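Local coordinates for protein fumarate lyase (Mesorhizobium sp., PDB 3C8T) that belongs to the fumarate lyase superfamily of largely helical enzymes, which assemble as tetramers around long packed helices, at residues 121-126 with 235-240. Numbering follows the deposited sequence.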
ATOM      1  N   ALA A 121       8.948 -25.353  -1.611  1.00 29.66           N
ATOM      2  CA  ALA A 121       8.909 -26.548  -2.483  1.00 30.27           C
ATOM      3  C   ALA A 121       7.554 -26.672  -3.156  1.00 30.11           C
ATOM      4  O   ALA A 121       7.470 -27.056  -4.336  1.00 31.08           O
ATOM      5  CB  ALA A 121       9.285 -27.866  -1.720  1.00 29.34           C
ATOM      6  N   LEU A 122       6.503 -26.316  -2.426  1.00 28.80           N
ATOM      7  CA  LEU A 122       5.163 -26.324  -2.986  1.00 29.01           C
ATOM      8  C   LEU A 122       4.971 -25.185  -4.010  1.00 29.79           C
ATOM      9  O   LEU A 122       4.382 -25.392  -5.077  1.00 30.80           O
ATOM     10  CB  LEU A 122       4.116 -26.272  -1.856  1.00 28.43           C
ATOM     11  CG  LEU A 122       2.655 -26.141  -2.281  1.00 29.88           C
ATOM     12  CD1 LEU A 122       2.259 -27.258  -3.328  1.00 28.34           C
ATOM     13  CD2 LEU A 122       1.760 -26.206  -1.017  1.00 27.41           C
ATOM     14  N   ILE A 123       5.458 -23.988  -3.694  1.00 29.39           N
ATOM     15  CA  ILE A 123       5.474 -22.898  -4.678  1.00 28.96           C
ATOM     16  C   ILE A 123       6.237 -23.289  -5.961  1.00 29.17           C
ATOM     17  O   ILE A 123       5.754 -23.076  -7.065  1.00 28.73           O
ATOM     18  CB  ILE A 123       6.091 -21.594  -4.079  1.00 27.72           C
ATOM     19  CG1 ILE A 123       5.196 -21.031  -2.962  1.00 26.37           C
ATOM     20  CG2 ILE A 123       6.365 -20.572  -5.178  1.00 26.43           C
ATOM     21  CD1 ILE A 123       3.766 -20.636  -3.383  1.00 21.48           C
ATOM     22  N   SER A 124       7.422 -23.871  -5.808  1.00 29.48           N
ATOM     23  CA  SER A 124       8.214 -24.272  -6.957  1.00 29.98           C
ATOM     24  C   SER A 124       7.464 -25.271  -7.859  1.00 31.22           C
ATOM     25  O   SER A 124       7.464 -25.147  -9.090  1.00 32.00           O
ATOM     26  CB  SER A 124       9.549 -24.843  -6.471  1.00 29.65           C
ATOM     27  OG  SER A 124      10.276 -25.386  -7.551  1.00 32.79           O
ATOM     28  N   ARG A 125       6.826 -26.258  -7.224  1.00 30.99           N
ATOM     29  CA  ARG A 125       6.007 -27.274  -7.868  1.00 31.41           C
ATOM     30  C   ARG A 125       4.854 -26.616  -8.679  1.00 30.66           C
ATOM     31  O   ARG A 125       4.563 -27.004  -9.803  1.00 30.80           O
ATOM     32  CB  ARG A 125       5.426 -28.117  -6.724  1.00 32.13           C
ATOM     33  CG  ARG A 125       5.249 -29.533  -6.953  1.00 35.96           C
ATOM     34  CD  ARG A 125       3.761 -29.852  -6.931  1.00 39.13           C
ATOM     35  NE  ARG A 125       3.111 -30.032  -5.626  1.00 38.73           N
ATOM     36  CZ  ARG A 125       1.788 -29.904  -5.502  1.00 36.86           C
ATOM     37  NH1 ARG A 125       1.072 -29.615  -6.580  1.00 35.45           N
ATOM     38  NH2 ARG A 125       1.164 -30.093  -4.350  1.00 38.69           N
ATOM     39  N   ARG A 126       4.197 -25.615  -8.109  1.00 29.81           N
ATOM     40  CA  ARG A 126       3.097 -24.951  -8.812  1.00 28.71           C
ATOM     41  C   ARG A 126       3.609 -24.068  -9.974  1.00 27.74           C
ATOM     42  O   ARG A 126       2.993 -24.002 -11.052  1.00 27.85           O
ATOM     43  CB  ARG A 126       2.217 -24.158  -7.847  1.00 28.39           C
ATOM     44  CG  ARG A 126       1.745 -24.934  -6.628  1.00 30.18           C
ATOM     45  CD  ARG A 126       0.355 -24.468  -6.314  1.00 31.36           C
ATOM     46  NE  ARG A 126      -0.255 -25.129  -5.174  1.00 34.72           N
ATOM     47  CZ  ARG A 126      -0.959 -26.259  -5.237  1.00 34.11           C
ATOM     48  NH1 ARG A 126      -1.116 -26.900  -6.380  1.00 31.36           N
ATOM     49  NH2 ARG A 126      -1.464 -26.766  -4.128  1.00 34.94           N
ATOM     50  N   VAL A 235       8.447 -12.878   0.552  1.00 25.73           N
ATOM     51  CA  VAL A 235       7.055 -12.466   0.286  1.00 24.68           C
ATOM     52  C   VAL A 235       6.954 -11.489  -0.910  1.00 24.31           C
ATOM     53  O   VAL A 235       5.969 -11.504  -1.653  1.00 23.88           O
ATOM     54  CB  VAL A 235       6.456 -11.860   1.537  1.00 25.44           C
ATOM     55  CG1 VAL A 235       4.990 -11.420   1.311  1.00 23.02           C
ATOM     56  CG2 VAL A 235       6.586 -12.885   2.700  1.00 26.08           C
ATOM     57  N   GLN A 236       7.950 -10.626  -1.068  1.00 23.33           N
ATOM     58  CA  GLN A 236       8.052  -9.775  -2.240  1.00 24.60           C
ATOM     59  C   GLN A 236       8.042 -10.618  -3.501  1.00 24.03           C
ATOM     60  O   GLN A 236       7.356 -10.261  -4.450  1.00 24.27           O
ATOM     61  CB  GLN A 236       9.296  -8.895  -2.214  1.00 23.83           C
ATOM     62  CG  GLN A 236       9.273  -7.730  -1.229  1.00 26.69           C
ATOM     63  CD  GLN A 236      10.306  -6.642  -1.617  1.00 29.26           C
ATOM     64  OE1 GLN A 236       9.944  -5.480  -1.839  1.00 35.37           O
ATOM     65  NE2 GLN A 236      11.584  -7.032  -1.741  1.00 34.45           N
ATOM     66  N   PHE A 237       8.794 -11.731  -3.482  1.00 24.91           N
ATOM     67  CA  PHE A 237       8.851 -12.669  -4.565  1.00 24.29           C
ATOM     68  C   PHE A 237       7.451 -13.275  -4.819  1.00 25.21           C
ATOM     69  O   PHE A 237       7.020 -13.373  -5.954  1.00 24.58           O
ATOM     70  CB  PHE A 237       9.903 -13.772  -4.308  1.00 25.13           C
ATOM     71  CG  PHE A 237       9.754 -14.999  -5.260  1.00 24.86           C
ATOM     72  CD1 PHE A 237      10.172 -14.922  -6.591  1.00 25.73           C
ATOM     73  CD2 PHE A 237       9.109 -16.146  -4.840  1.00 24.26           C
ATOM     74  CE1 PHE A 237       9.998 -15.996  -7.466  1.00 24.26           C
ATOM     75  CE2 PHE A 237       8.930 -17.241  -5.697  1.00 25.08           C
ATOM     76  CZ  PHE A 237       9.382 -17.156  -7.019  1.00 24.42           C
ATOM     77  N   LEU A 238       6.755 -13.698  -3.763  1.00 25.96           N
ATOM     78  CA  LEU A 238       5.361 -14.150  -3.905  1.00 26.51           C
ATOM     79  C   LEU A 238       4.477 -13.136  -4.611  1.00 26.06           C
ATOM     80  O   LEU A 238       3.657 -13.491  -5.456  1.00 25.78           O
ATOM     81  CB  LEU A 238       4.731 -14.534  -2.533  1.00 25.58           C
ATOM     82  CG  LEU A 238       5.461 -15.740  -1.872  1.00 26.87           C
ATOM     83  CD1 LEU A 238       4.969 -16.037  -0.465  1.00 23.43           C
ATOM     84  CD2 LEU A 238       5.498 -17.008  -2.727  1.00 24.65           C
ATOM     85  N   ALA A 239       4.625 -11.880  -4.212  1.00 25.95           N
ATOM     86  CA  ALA A 239       3.911 -10.763  -4.833  1.00 26.12           C
ATOM     87  C   ALA A 239       4.265 -10.554  -6.310  1.00 25.92           C
ATOM     88  O   ALA A 239       3.399 -10.167  -7.094  1.00 27.02           O
ATOM     89  CB  ALA A 239       4.123  -9.476  -4.040  1.00 23.95           C
ATOM     90  N   LEU A 240       5.510 -10.823  -6.693  1.00 26.28           N
ATOM     91  CA  LEU A 240       5.933 -10.643  -8.098  1.00 26.61           C
ATOM     92  C   LEU A 240       5.319 -11.723  -8.991  1.00 26.50           C
ATOM     93  O   LEU A 240       4.800 -11.422 -10.075  1.00 26.20           O
ATOM     94  CB  LEU A 240       7.468 -10.683  -8.187  1.00 27.09           C
ATOM     95  CG  LEU A 240       8.160 -10.116  -9.432  1.00 27.72           C
ATOM     96  CD1 LEU A 240       8.206  -8.577  -9.344  1.00 27.06           C
ATOM     97  CD2 LEU A 240       9.586 -10.667  -9.507  1.00 27.57           C
TER
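The phenyl ring of F237 meets I123 at its edge: the methyl CG2 of I123 lies near the ring plane, 4.2 Å from CE2, and does not sit over a face. The second touch across the helices is aliphatic, with I123 CG1 4.0 Å from L238 CD2 and I123 CD1 4.1 Å from the same methyl; the two side chains pass at a slant. I123 divides its branches between the two partners: CG2 stands anti to the backbone N (CG1 at chi1 -66°) and goes to the ring, while CG1 and CD1 go to the leucine. The backbones stay apart, 8.8 Å between the CA atoms of I123 and L238. Helices 104-140 and 229-255 are thus joined inside the central helical bundle, where F237 also packs on helix 160-185 and L238 on helices 284-306 and 315-344. On the same helix as I123, but outside this contact, R126 forms salt bridges with D14 and E340. With 94 Å² buried and no hydrogen bond across it, the contact rests on apolar packing of three buried side chains, without directional polar pairing.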